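Local coordinates for protein transcriptional regulator (Actinomyces oris, PDB 5V8C) that acts as a LytR-Cps2A-Psr family phosphotransferase that mediates glycosylation of a surface protein anchored to the bacterial cell wall, at residues A[141-146]-A[160-165]; A[103-108]-A[273-278]; A[113-118]-A[223-228]; A[70-75]-A[85-90]; A[19-24]-A[58-63]. All coordinates share one frame; numbering follows the deposited sequence.

Contact 1 (A[141-146]-A[160-165]); sequences AYTGLN and ALALVR
The hydroxyl of T143 donates to the backbone carbonyl of A162, OG1 to O 3.0 Å. This bond ties the turn of a beta hairpin, the link between strands 138-140 and 145-147 of a small antiparallel sheet, to the flank of helix 157-165. The donor stands well to the side of the carbonyl, with a C=O...donor angle of 109° and a tilt out of its plane. T143 reaches it because OG1 sits between the backbone N and the carbonyl carbon (chi1 82°). CG2 is thereby turned to R165, lying 3.8 Å from R165 CB. An alanine here would probably leave A162 O without this hydroxyl and open a gap beside R165 where CG2 had been. D140 takes the backbone N-H of T143 and so steadies the turn, in which G144 adopts the positive phi that glycine tolerates easily.

A162 is small enough for the turn to come close, and its methyl meets L145 CB at 3.8 Å. L145, mostly buried, continues the apolar seam: its CD1 approaches L163 CD1 at 4.1 Å, the two leucines meeting at a slant. L145 also rests on V138 of the adjacent strand, while the far side of the helix is covered by helices 117-126 and 182-208.

The guanidinium of R165 is sandwiched off-centre: T143 CB lies over one face and L161 CD2 over the other. A weak bond from R165 NE to L161 O, 3.4 Å long, may restrain its rotation, and chi3 of -53° folds NE back toward that carbonyl.

Contact 2 (A[103-108]-A[273-278]); sequences TGLGIP and ESRDLL
L278 faces the end of helix 94-105 with both methyls, and each finds a different partner. CD1 meets CD2 of L105 at 3.9 Å, while CD2 meets CG2 of I107 at 4.2 Å. In both pairs the side chains slant across one another, so the branched tip of L278 is shared between the last turn of the helix and the segment that leaves it. The CB of L278 is directed at residues 103-108, and its CG stands anti to the carbonyl carbon (chi1 -77°). L105 leaves its own backbone to one side and reaches L278 through the CD2 branch. Leucine suits both positions, since its two methyls can touch separate neighbours. I107 offers only its CG2 branch to L278 and also touches T22.

G106 lies between the two residues that L278 meets. It is the first residue to leave the helical conformation, with a positive phi of 79° that is easy for glycine, and it turns the chain so that I107 comes round beside L105.

R275 comes in beside the leucines. Its chain bends at chi2 (-86°), and its NH2 ends 3.5 Å from the carbonyl O of G104, at an angle too poor for a hydrogen bond. CD2 of L105 lies at the edge of the same guanidinium. A positive group near G104 O, toward the C-terminal end of the helix, would probably be electrostatically favourable.

The C102-C288 disulfide fastens helix 94-105 to the C-terminal strand. The contact is a helix C-terminus docked on helix 272-280, in the layered alpha/beta fold of the LytR-Cps2A-Psr family.

Contact 3 (A[113-118]-A[223-228]); sequences VTIDMA and GNITLD
V113 has CG1 anti to its backbone N and CG2 anti to its carbonyl carbon (chi1 -168°), which presents one methyl to each of two neighbours. CG1 meets I225 CD1 at 3.6 Å, and CG2 meets L227 CD2 at 3.9 Å. L227 lies alongside V113, whereas I225 crosses it at a slant. I115 and I225 also lie side by side, though their exact fit is doubtful in the model, and both rest on I123 of helix 117-126. An alanine in place of I115 would probably open a gap between I225 and I123, since only CB would remain.

T114 and T226 occupy the other face of the sheet, CB to CB 3.9 Å. Their backbones form an antiparallel hydrogen-bonded pair: T114 N donates to T226 O at 2.8 Å, and T226 N donates to T114 O at 2.9 Å. Beta-branched residues suit such extended backbone and dominate here. Beyond the strand, D116 is the N-cap of helix 117-126, its OD1 accepting from Q119 N. D228 OD2 takes the N-H of L112 at the opposite end.

Strand 226-228 thus lies antiparallel to strand 111-115 in the mixed central sheet of the fold, with helix 117-126 packed over the isoleucines.

Contact 4 (A[70-75]-A[85-90]); sequences LPRDLT and RLATTY. With PO4 (phosphate ion), chain C.
Backbone hydrogen bonds join the carbonyls of R72 and L74 to the N-H groups of A87 and L86. They hold a type I beta turn, P71 to L74, against the end of strand 83-85 and the chain after it; T75 and R85 form an antiparallel non-hydrogen-bonded pair. L86 N meets L74 O at 2.9 Å, nearly in line with the carbonyl, and A87 N uses an in-plane lone pair of R72 O.

The apolar part centres on L86, whose CB points into the turn. Its CD2 reaches L70 CB at 3.5 Å, while its CD1 lies 3.8 Å from L74 CD2, the leucines side by side. A branched, flexible residue can fill both places. L70 and L74 pack on L101 and L105 of helix 94-105.

The charged part is the pair R72 and R85, lying side by side with their guanidinium planes 77° apart. R72 lays one face over A87 CB, small enough to allow it. The two NH1 atoms stand 4.1 Å apart, and R51 brings a third like charge near R85. Such clustering would probably be eased by an anion, consistent with the phosphate here, probably from the crystallisation liquor, and perhaps with a phosphate-bearing substrate of the enzyme. Both bonds to the ion are weak: R72 NH2 to O3 at 3.5 Å, and R85 NH2 to O2 at 3.3 Å, with O2 at the edge of the R85 guanidinium.

Contact 5 (A[19-24]-A[58-63]); sequences AGETWL and VRPSQE
The indole of W23 has V58 O at its edge, near the ring plane, while P60 CD approaches obliquely, 4.1 Å from W23 CD1. Also on the edge, NE1 donates to OE2 of E21 at 2.8 Å, almost straight at 176° and in the plane of the indole. The same oxygen is met from above the carboxylate plane. With E21 OE1 weakly held by H111, whose ring also meets the indole, the carboxylate can fix how W23 is turned. L236 and L239 of helix 233-248 touch the indole as well.

The two strands that carry these residues, 23-28 and 52-60, run antiparallel in the central sheet. W23 and V58 are a hydrogen-bonded pair: W23 N to V58 O 3.2 Å, V58 N to W23 O 3.0 Å. Their side chains share a face, CB to CB 4.1 Å, and a beta-branched valine suits the extended backbone.

P60, lacking an N-H to donate, comes where this pairing ends. Its ring crosses both E21 and W23 at about a right angle, and its CD lies 3.4 Å from E21 O. R59 is turned to another side, where its NH2 donates to T18 O and its CG lies 3.7 Å from E21 O.

Contacts 3 and 5 share the central sheet: V113 N lies 2.9 Å from L24 O, a probable hydrogen bond between neighbouring strands. A polyether, probably from the crystallisation liquor, lies about 4 Å from the side chains of both I115 and V58, which may mark a pocket. Contact 4 holds the phosphate; it reaches contact 3 through T114 CG2 and Y90 OH, 3.6 Å apart, and contact 2 through L105 CD1 and L74 CD2, 4.1 Å apart. I107 and P108 of contact 2 pack on T22 of contact 5. Contact 1 joins the rest at M117, its SD 3.6 Å from R165 NH1, while its centre lies about 30 Å from that of contact 2, across the chain's centre.

Contact 1 (A[141-146]-A[160-165])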
# COMPACT_ATOMS: atom_id res chain seq x y z
N ALA A 141 -7.72 21.10 3.47
CA ALA A 141 -8.70 21.70 2.57
C ALA A 141 -8.79 20.91 1.26
O ALA A 141 -9.89 20.72 0.73
CB ALA A 141 -8.31 23.14 2.28
N TYR A 142 -7.64 20.42 0.76
CA TYR A 142 -7.53 19.65 -0.48
C TYR A 142 -8.25 18.30 -0.42
O TYR A 142 -9.12 18.05 -1.24
CB TYR A 142 -6.06 19.50 -0.91
N THR A 143 -7.91 17.44 0.57
CA THR A 143 -8.53 16.11 0.68
C THR A 143 -9.89 16.13 1.42
O THR A 143 -10.65 15.16 1.31
CB THR A 143 -7.56 15.09 1.29
OG1 THR A 143 -7.56 15.21 2.72
CG2 THR A 143 -6.15 15.22 0.74
N GLY A 144 -10.16 17.21 2.15
CA GLY A 144 -11.39 17.37 2.92
C GLY A 144 -11.33 16.70 4.28
O GLY A 144 -12.37 16.30 4.81
N LEU A 145 -10.11 16.56 4.84
CA LEU A 145 -9.89 15.94 6.15
C LEU A 145 -10.12 16.96 7.27
O LEU A 145 -9.61 18.07 7.21
CB LEU A 145 -8.46 15.37 6.22
CG LEU A 145 -7.95 14.85 7.57
CD1 LEU A 145 -8.33 13.40 7.78
CD2 LEU A 145 -6.45 15.01 7.67
N ASN A 146 -10.92 16.58 8.27
CA ASN A 146 -11.13 17.42 9.44
C ASN A 146 -11.38 16.56 10.66
O ASN A 146 -12.49 16.08 10.87
CB ASN A 146 -12.24 18.48 9.23
CG ASN A 146 -12.42 19.43 10.41
OD1 ASN A 146 -11.51 19.66 11.22
ND2 ASN A 146 -13.61 19.98 10.55
N ALA A 160 -10.65 7.96 5.92
CA ALA A 160 -9.43 7.17 5.73
C ALA A 160 -8.71 7.54 4.42
O ALA A 160 -7.47 7.65 4.40
CB ALA A 160 -9.77 5.70 5.74
N LEU A 161 -9.48 7.78 3.36
CA LEU A 161 -8.97 8.19 2.06
C LEU A 161 -8.35 9.59 2.14
O LEU A 161 -7.28 9.82 1.58
CB LEU A 161 -10.09 8.15 1.01
CG LEU A 161 -9.67 8.31 -0.46
CD1 LEU A 161 -8.84 7.13 -0.93
CD2 LEU A 161 -10.89 8.47 -1.34
N ALA A 162 -9.00 10.51 2.88
CA ALA A 162 -8.51 11.86 3.09
C ALA A 162 -7.20 11.85 3.91
O ALA A 162 -6.32 12.66 3.66
CB ALA A 162 -9.56 12.69 3.81
N LEU A 163 -7.09 10.91 4.86
CA LEU A 163 -5.91 10.74 5.71
C LEU A 163 -4.69 10.24 4.92
O LEU A 163 -3.61 10.81 5.06
CB LEU A 163 -6.24 9.80 6.89
CG LEU A 163 -5.29 9.81 8.09
CD1 LEU A 163 -4.98 11.22 8.57
CD2 LEU A 163 -5.87 9.02 9.24
N VAL A 164 -4.88 9.20 4.08
CA VAL A 164 -3.79 8.67 3.27
C VAL A 164 -3.40 9.65 2.14
O VAL A 164 -2.22 9.76 1.81
CB VAL A 164 -4.04 7.23 2.75
CG1 VAL A 164 -4.27 6.26 3.89
CG2 VAL A 164 -5.18 7.17 1.75
N ARG A 165 -4.38 10.40 1.61
CA ARG A 165 -4.14 11.36 0.53
C ARG A 165 -3.60 12.70 1.02
O ARG A 165 -3.17 13.50 0.19
CB ARG A 165 -5.45 11.64 -0.24
CG ARG A 165 -5.81 10.66 -1.33
CD ARG A 165 -7.01 11.18 -2.11
NE ARG A 165 -8.13 11.51 -1.22
CZ ARG A 165 -9.15 12.30 -1.55
NH1 ARG A 165 -9.20 12.85 -2.76
NH2 ARG A 165 -10.12 12.53 -0.68

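Contact 2 (A[103-108]-A[273-278])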
# COMPACT_ATOMS: atom_id res chain seq x y z
N THR A 103 13.23 -3.42 -12.22
CA THR A 103 14.51 -2.85 -12.64
C THR A 103 15.14 -1.91 -11.60
O THR A 103 16.35 -1.68 -11.64
CB THR A 103 14.41 -2.18 -14.03
OG1 THR A 103 13.84 -0.88 -13.89
CG2 THR A 103 13.62 -2.98 -15.03
N GLY A 104 14.33 -1.38 -10.69
CA GLY A 104 14.77 -0.42 -9.68
C GLY A 104 14.98 -0.97 -8.28
O GLY A 104 15.86 -0.50 -7.56
N LEU A 105 14.15 -1.92 -7.85
CA LEU A 105 14.29 -2.46 -6.50
C LEU A 105 14.52 -3.95 -6.49
O LEU A 105 14.93 -4.49 -5.46
CB LEU A 105 13.08 -2.08 -5.63
CG LEU A 105 12.94 -0.61 -5.27
CD1 LEU A 105 11.67 -0.36 -4.49
CD2 LEU A 105 14.17 -0.09 -4.51
N GLY A 106 14.28 -4.60 -7.63
CA GLY A 106 14.43 -6.04 -7.79
C GLY A 106 13.26 -6.82 -7.24
O GLY A 106 13.43 -7.97 -6.83
N ILE A 107 12.06 -6.20 -7.21
CA ILE A 107 10.91 -6.92 -6.69
C ILE A 107 10.11 -7.54 -7.86
O ILE A 107 9.47 -6.83 -8.64
CB ILE A 107 10.04 -6.14 -5.63
CG1 ILE A 107 8.73 -5.56 -6.21
CG2 ILE A 107 10.82 -5.06 -4.87
CD1 ILE A 107 7.54 -6.45 -5.93
N PRO A 108 10.18 -8.89 -8.02
CA PRO A 108 9.42 -9.54 -9.09
C PRO A 108 7.98 -9.82 -8.65
O PRO A 108 7.72 -10.72 -7.84
CB PRO A 108 10.22 -10.83 -9.38
CG PRO A 108 11.25 -10.93 -8.25
CD PRO A 108 10.91 -9.89 -7.23
N GLU A 273 20.31 0.75 3.94
CA GLU A 273 19.26 0.21 4.82
C GLU A 273 18.11 -0.42 4.01
O GLU A 273 17.70 -1.55 4.29
CB GLU A 273 18.69 1.30 5.73
CG GLU A 273 19.45 1.56 7.02
CD GLU A 273 18.70 2.50 7.95
OE1 GLU A 273 17.96 1.99 8.82
OE2 GLU A 273 18.77 3.73 7.74
N SER A 274 17.62 0.31 2.99
CA SER A 274 16.54 -0.11 2.09
C SER A 274 16.93 -1.36 1.29
O SER A 274 16.13 -2.29 1.20
CB SER A 274 16.18 1.02 1.13
OG SER A 274 15.86 2.21 1.83
N ARG A 275 18.16 -1.38 0.74
CA ARG A 275 18.66 -2.49 -0.08
C ARG A 275 18.80 -3.79 0.71
O ARG A 275 18.51 -4.86 0.17
CB ARG A 275 19.98 -2.12 -0.77
CG ARG A 275 19.85 -1.01 -1.82
CD ARG A 275 19.47 -1.55 -3.18
NE ARG A 275 18.65 -0.60 -3.95
CZ ARG A 275 19.11 0.17 -4.92
NH1 ARG A 275 20.39 0.12 -5.27
NH2 ARG A 275 18.30 0.99 -5.57
N ASP A 276 19.23 -3.70 1.99
CA ASP A 276 19.41 -4.87 2.87
C ASP A 276 18.07 -5.47 3.27
O ASP A 276 17.88 -6.68 3.16
CB ASP A 276 20.21 -4.50 4.13
CG ASP A 276 21.59 -3.93 3.87
OD1 ASP A 276 22.33 -4.50 3.03
OD2 ASP A 276 21.97 -2.96 4.57
N LEU A 277 17.14 -4.61 3.72
CA LEU A 277 15.77 -4.97 4.10
C LEU A 277 15.11 -5.69 2.92
O LEU A 277 14.44 -6.70 3.13
CB LEU A 277 15.00 -3.69 4.46
CG LEU A 277 13.60 -3.78 5.14
CD1 LEU A 277 12.49 -3.52 4.15
CD2 LEU A 277 13.40 -5.06 5.94
N LEU A 278 15.36 -5.22 1.69
CA LEU A 278 14.82 -5.82 0.49
C LEU A 278 15.58 -7.08 0.11
O LEU A 278 14.99 -8.01 -0.44
CB LEU A 278 14.83 -4.81 -0.68
CG LEU A 278 13.72 -3.75 -0.67
CD1 LEU A 278 14.05 -2.61 -1.60
CD2 LEU A 278 12.38 -4.34 -1.07

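Contact 3 (A[113-118]-A[223-228])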
# COMPACT_ATOMS: atom_id res chain seq x y z
N VAL A 113 -3.02 -6.36 -7.41
CA VAL A 113 -4.29 -5.83 -6.93
C VAL A 113 -4.26 -4.30 -7.06
O VAL A 113 -3.30 -3.66 -6.60
CB VAL A 113 -4.65 -6.28 -5.48
CG1 VAL A 113 -6.10 -5.94 -5.15
CG2 VAL A 113 -4.40 -7.77 -5.29
N THR A 114 -5.29 -3.74 -7.69
CA THR A 114 -5.43 -2.30 -7.91
C THR A 114 -6.76 -1.82 -7.32
O THR A 114 -7.79 -2.47 -7.52
CB THR A 114 -5.23 -1.98 -9.39
OG1 THR A 114 -3.84 -2.09 -9.68
CG2 THR A 114 -5.75 -0.61 -9.80
N ILE A 115 -6.71 -0.75 -6.54
CA ILE A 115 -7.89 -0.21 -5.87
C ILE A 115 -7.92 1.29 -6.10
O ILE A 115 -6.95 1.98 -5.79
CB ILE A 115 -7.89 -0.55 -4.33
CG1 ILE A 115 -7.33 -1.95 -4.03
CG2 ILE A 115 -9.28 -0.39 -3.73
CD1 ILE A 115 -6.73 -2.10 -2.70
N ASP A 116 -9.04 1.79 -6.63
CA ASP A 116 -9.20 3.23 -6.83
C ASP A 116 -9.79 3.90 -5.56
O ASP A 116 -10.05 3.22 -4.57
CB ASP A 116 -9.98 3.52 -8.12
CG ASP A 116 -11.44 3.10 -8.13
OD1 ASP A 116 -12.18 3.46 -7.18
OD2 ASP A 116 -11.90 2.58 -9.18
N MET A 117 -9.98 5.22 -5.60
CA MET A 117 -10.51 6.00 -4.47
C MET A 117 -11.90 5.54 -4.01
O MET A 117 -12.09 5.26 -2.82
CB MET A 117 -10.52 7.50 -4.81
CG MET A 117 -9.15 8.14 -4.81
SD MET A 117 -9.26 9.95 -4.85
CE MET A 117 -7.75 10.35 -5.68
N ALA A 118 -12.86 5.44 -4.94
CA ALA A 118 -14.22 4.99 -4.64
C ALA A 118 -14.22 3.51 -4.18
O ALA A 118 -14.96 3.15 -3.26
CB ALA A 118 -15.10 5.16 -5.86
N GLY A 223 -15.85 -7.15 -6.30
CA GLY A 223 -16.42 -6.17 -7.20
C GLY A 223 -15.82 -4.78 -7.10
O GLY A 223 -16.17 -3.91 -7.89
N ASN A 224 -14.95 -4.54 -6.11
CA ASN A 224 -14.31 -3.23 -5.90
C ASN A 224 -12.80 -3.36 -5.91
O ASN A 224 -12.13 -2.78 -5.06
CB ASN A 224 -14.81 -2.58 -4.61
CG ASN A 224 -16.21 -2.05 -4.71
OD1 ASN A 224 -16.44 -0.85 -4.96
ND2 ASN A 224 -17.19 -2.93 -4.56
N ILE A 225 -12.28 -4.12 -6.88
CA ILE A 225 -10.88 -4.48 -7.05
C ILE A 225 -10.57 -4.73 -8.51
O ILE A 225 -11.42 -5.26 -9.24
CB ILE A 225 -10.59 -5.75 -6.18
CG1 ILE A 225 -10.20 -5.40 -4.72
CG2 ILE A 225 -9.60 -6.77 -6.79
CD1 ILE A 225 -9.31 -4.31 -4.55
N THR A 226 -9.34 -4.42 -8.91
CA THR A 226 -8.83 -4.74 -10.23
C THR A 226 -7.68 -5.74 -10.03
O THR A 226 -6.85 -5.54 -9.14
CB THR A 226 -8.45 -3.46 -10.99
OG1 THR A 226 -9.58 -2.59 -11.02
CG2 THR A 226 -8.00 -3.74 -12.41
N LEU A 227 -7.71 -6.85 -10.77
CA LEU A 227 -6.73 -7.93 -10.72
C LEU A 227 -6.09 -8.12 -12.08
O LEU A 227 -6.77 -7.96 -13.10
CB LEU A 227 -7.41 -9.26 -10.36
CG LEU A 227 -7.91 -9.47 -8.93
CD1 LEU A 227 -8.57 -10.83 -8.80
CD2 LEU A 227 -6.78 -9.30 -7.91
N ASP A 228 -4.82 -8.58 -12.11
CA ASP A 228 -4.20 -8.93 -13.38
C ASP A 228 -4.91 -10.18 -13.91
O ASP A 228 -5.56 -10.89 -13.14
CB ASP A 228 -2.68 -9.14 -13.25
CG ASP A 228 -2.29 -10.35 -12.43
OD1 ASP A 228 -2.16 -11.45 -13.02
OD2 ASP A 228 -2.11 -10.19 -11.21

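Contact 4 (A[70-75]-A[85-90])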
# COMPACT_ATOMS: atom_id res chain seq x y z
N LEU A 70 5.97 0.83 0.48
CA LEU A 70 6.95 1.56 -0.33
C LEU A 70 6.53 3.02 -0.47
O LEU A 70 5.45 3.29 -1.02
CB LEU A 70 7.11 0.91 -1.70
CG LEU A 70 7.63 -0.54 -1.73
CD1 LEU A 70 7.51 -1.13 -3.12
CD2 LEU A 70 9.06 -0.63 -1.23
N PRO A 71 7.34 3.98 0.04
CA PRO A 71 6.96 5.40 -0.06
C PRO A 71 6.81 5.88 -1.51
O PRO A 71 7.67 5.60 -2.34
CB PRO A 71 8.08 6.13 0.68
CG PRO A 71 9.23 5.20 0.65
CD PRO A 71 8.64 3.83 0.71
N ARG A 72 5.68 6.55 -1.82
CA ARG A 72 5.32 7.03 -3.16
C ARG A 72 6.32 8.02 -3.78
O ARG A 72 6.49 8.04 -5.00
CB ARG A 72 3.89 7.62 -3.16
CG ARG A 72 3.73 8.89 -2.31
CD ARG A 72 2.33 9.50 -2.34
NE ARG A 72 1.91 9.90 -3.68
CZ ARG A 72 2.28 11.02 -4.29
NH1 ARG A 72 3.12 11.86 -3.70
NH2 ARG A 72 1.82 11.31 -5.50
N ASP A 73 6.96 8.84 -2.93
CA ASP A 73 7.92 9.86 -3.35
C ASP A 73 9.30 9.28 -3.64
O ASP A 73 10.14 9.97 -4.21
CB ASP A 73 7.99 11.00 -2.31
CG ASP A 73 8.10 10.54 -0.86
OD1 ASP A 73 7.14 9.90 -0.36
OD2 ASP A 73 9.11 10.89 -0.19
N LEU A 74 9.52 7.99 -3.30
CA LEU A 74 10.79 7.30 -3.54
C LEU A 74 11.11 7.22 -5.05
O LEU A 74 10.29 6.77 -5.83
CB LEU A 74 10.76 5.91 -2.89
CG LEU A 74 11.92 4.96 -3.19
CD1 LEU A 74 13.10 5.21 -2.24
CD2 LEU A 74 11.47 3.52 -3.13
N THR A 75 12.30 7.69 -5.43
CA THR A 75 12.77 7.69 -6.82
C THR A 75 13.64 6.45 -7.04
O THR A 75 14.44 6.10 -6.17
CB THR A 75 13.53 8.99 -7.11
OG1 THR A 75 12.77 10.10 -6.62
CG2 THR A 75 13.84 9.19 -8.58
N ARG A 85 9.70 8.68 -9.95
CA ARG A 85 9.21 8.46 -8.60
C ARG A 85 8.15 7.37 -8.67
O ARG A 85 7.43 7.28 -9.68
CB ARG A 85 8.60 9.74 -8.01
CG ARG A 85 9.63 10.79 -7.61
CD ARG A 85 8.96 11.96 -6.90
NE ARG A 85 7.81 12.45 -7.65
CZ ARG A 85 6.66 12.82 -7.09
NH1 ARG A 85 6.52 12.79 -5.77
NH2 ARG A 85 5.65 13.23 -7.85
N LEU A 86 8.06 6.54 -7.62
CA LEU A 86 7.11 5.43 -7.52
C LEU A 86 5.67 5.84 -7.91
O LEU A 86 5.01 5.11 -8.65
CB LEU A 86 7.14 4.85 -6.10
CG LEU A 86 7.76 3.47 -5.94
CD1 LEU A 86 9.24 3.50 -6.22
CD2 LEU A 86 7.55 2.96 -4.54
N ALA A 87 5.22 7.00 -7.44
CA ALA A 87 3.87 7.50 -7.73
C ALA A 87 3.66 7.80 -9.22
O ALA A 87 2.56 7.61 -9.75
CB ALA A 87 3.60 8.74 -6.90
N THR A 88 4.72 8.26 -9.88
CA THR A 88 4.72 8.68 -11.27
C THR A 88 4.77 7.48 -12.23
O THR A 88 4.21 7.56 -13.32
CB THR A 88 5.82 9.73 -11.46
OG1 THR A 88 5.20 11.00 -11.36
CG2 THR A 88 6.58 9.60 -12.78
N THR A 89 5.37 6.35 -11.81
CA THR A 89 5.43 5.13 -12.64
C THR A 89 4.04 4.59 -13.05
O THR A 89 3.95 3.88 -14.04
CB THR A 89 6.28 4.04 -11.96
OG1 THR A 89 5.59 3.59 -10.80
CG2 THR A 89 7.69 4.50 -11.62
N TYR A 90 2.98 4.93 -12.30
CA TYR A 90 1.63 4.45 -12.60
C TYR A 90 0.98 5.10 -13.82
O TYR A 90 0.12 4.48 -14.45
CB TYR A 90 0.71 4.54 -11.36
CG TYR A 90 -0.52 3.67 -11.52
CD1 TYR A 90 -0.42 2.28 -11.59
CD2 TYR A 90 -1.78 4.24 -11.74
CE1 TYR A 90 -1.53 1.49 -11.84
CE2 TYR A 90 -2.90 3.45 -11.98
CZ TYR A 90 -2.77 2.07 -12.03
OH TYR A 90 -3.87 1.28 -12.26
P PO4 C . 2.32 15.68 -5.81
O1 PO4 C . 2.41 16.82 -6.92
O2 PO4 C . 3.72 14.91 -5.75
O3 PO4 C . 1.17 14.64 -6.22
O4 PO4 C . 1.99 16.30 -4.43

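Contact 5 (A[19-24]-A[58-63])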
# COMPACT_ATOMS: atom_id res chain seq x y z
N ALA A 19 12.66 -15.00 -3.52
CA ALA A 19 11.51 -14.23 -3.97
C ALA A 19 10.43 -15.20 -4.44
O ALA A 19 10.51 -15.74 -5.55
CB ALA A 19 11.90 -13.27 -5.09
N GLY A 20 9.47 -15.47 -3.56
CA GLY A 20 8.38 -16.39 -3.83
C GLY A 20 7.15 -15.65 -4.31
O GLY A 20 7.19 -14.97 -5.35
N GLU A 21 6.05 -15.76 -3.56
CA GLU A 21 4.82 -15.07 -3.91
C GLU A 21 4.88 -13.62 -3.42
O GLU A 21 5.06 -13.37 -2.22
CB GLU A 21 3.60 -15.81 -3.33
CG GLU A 21 2.27 -15.29 -3.86
CD GLU A 21 1.09 -16.18 -3.55
OE1 GLU A 21 0.92 -17.21 -4.25
OE2 GLU A 21 0.32 -15.85 -2.62
N THR A 22 4.82 -12.66 -4.35
CA THR A 22 4.84 -11.25 -3.97
C THR A 22 3.71 -10.50 -4.71
O THR A 22 3.68 -10.40 -5.94
CB THR A 22 6.24 -10.62 -4.05
OG1 THR A 22 6.14 -9.21 -4.28
CG2 THR A 22 7.15 -11.27 -5.07
N TRP A 23 2.72 -10.07 -3.91
CA TRP A 23 1.54 -9.32 -4.35
C TRP A 23 1.87 -7.84 -4.33
O TRP A 23 2.50 -7.35 -3.40
CB TRP A 23 0.36 -9.59 -3.39
CG TRP A 23 -0.19 -10.98 -3.46
CD1 TRP A 23 0.41 -12.12 -3.01
CD2 TRP A 23 -1.46 -11.37 -4.00
NE1 TRP A 23 -0.40 -13.21 -3.26
CE2 TRP A 23 -1.55 -12.77 -3.87
CE3 TRP A 23 -2.53 -10.67 -4.57
CZ2 TRP A 23 -2.68 -13.49 -4.30
CZ3 TRP A 23 -3.61 -11.39 -5.07
CH2 TRP A 23 -3.67 -12.78 -4.93
N LEU A 24 1.46 -7.13 -5.38
CA LEU A 24 1.66 -5.70 -5.43
C LEU A 24 0.28 -5.07 -5.28
O LEU A 24 -0.63 -5.37 -6.06
CB LEU A 24 2.33 -5.28 -6.75
CG LEU A 24 2.54 -3.77 -6.98
CD1 LEU A 24 3.35 -3.13 -5.84
CD2 LEU A 24 3.21 -3.51 -8.32
N VAL A 58 2.85 -7.40 -0.45
CA VAL A 58 2.37 -8.36 0.54
C VAL A 58 3.08 -9.66 0.32
O VAL A 58 2.99 -10.23 -0.77
CB VAL A 58 0.83 -8.50 0.51
CG1 VAL A 58 0.35 -9.45 1.59
CG2 VAL A 58 0.17 -7.13 0.67
N ARG A 59 3.86 -10.11 1.31
CA ARG A 59 4.68 -11.30 1.15
C ARG A 59 4.23 -12.52 2.01
O ARG A 59 4.74 -12.70 3.12
CB ARG A 59 6.15 -10.96 1.38
CG ARG A 59 7.07 -11.57 0.35
CD ARG A 59 8.52 -11.22 0.62
NE ARG A 59 9.44 -12.30 0.25
CZ ARG A 59 9.81 -13.27 1.08
NH1 ARG A 59 9.35 -13.30 2.32
NH2 ARG A 59 10.65 -14.21 0.67
N PRO A 60 3.36 -13.40 1.48
CA PRO A 60 3.02 -14.62 2.23
C PRO A 60 4.16 -15.64 2.18
O PRO A 60 4.78 -15.82 1.14
CB PRO A 60 1.74 -15.13 1.54
CG PRO A 60 1.80 -14.58 0.16
CD PRO A 60 2.70 -13.36 0.16
N SER A 61 4.50 -16.23 3.34
CA SER A 61 5.59 -17.20 3.48
C SER A 61 5.29 -18.21 4.59
O SER A 61 4.18 -18.23 5.12
CB SER A 61 6.91 -16.49 3.72
OG SER A 61 7.20 -16.33 5.10
N GLN A 62 6.29 -19.06 4.93
CA GLN A 62 6.16 -20.06 6.00
C GLN A 62 6.47 -19.51 7.39
O GLN A 62 6.12 -20.14 8.39
CB GLN A 62 6.99 -21.32 5.69
CG GLN A 62 6.14 -22.54 5.29
CD GLN A 62 5.54 -22.42 3.91
OE1 GLN A 62 6.16 -22.76 2.90
NE2 GLN A 62 4.29 -21.97 3.83
N GLU A 63 7.09 -18.31 7.47
CA GLU A 63 7.37 -17.62 8.74
C GLU A 63 6.08 -16.91 9.20
O GLU A 63 5.76 -16.94 10.38
CB GLU A 63 8.50 -16.58 8.58
CG GLU A 63 9.83 -17.14 8.08
CD GLU A 63 10.73 -17.84 9.08
OE1 GLU A 63 10.29 -18.08 10.23
OE2 GLU A 63 11.88 -18.15 8.71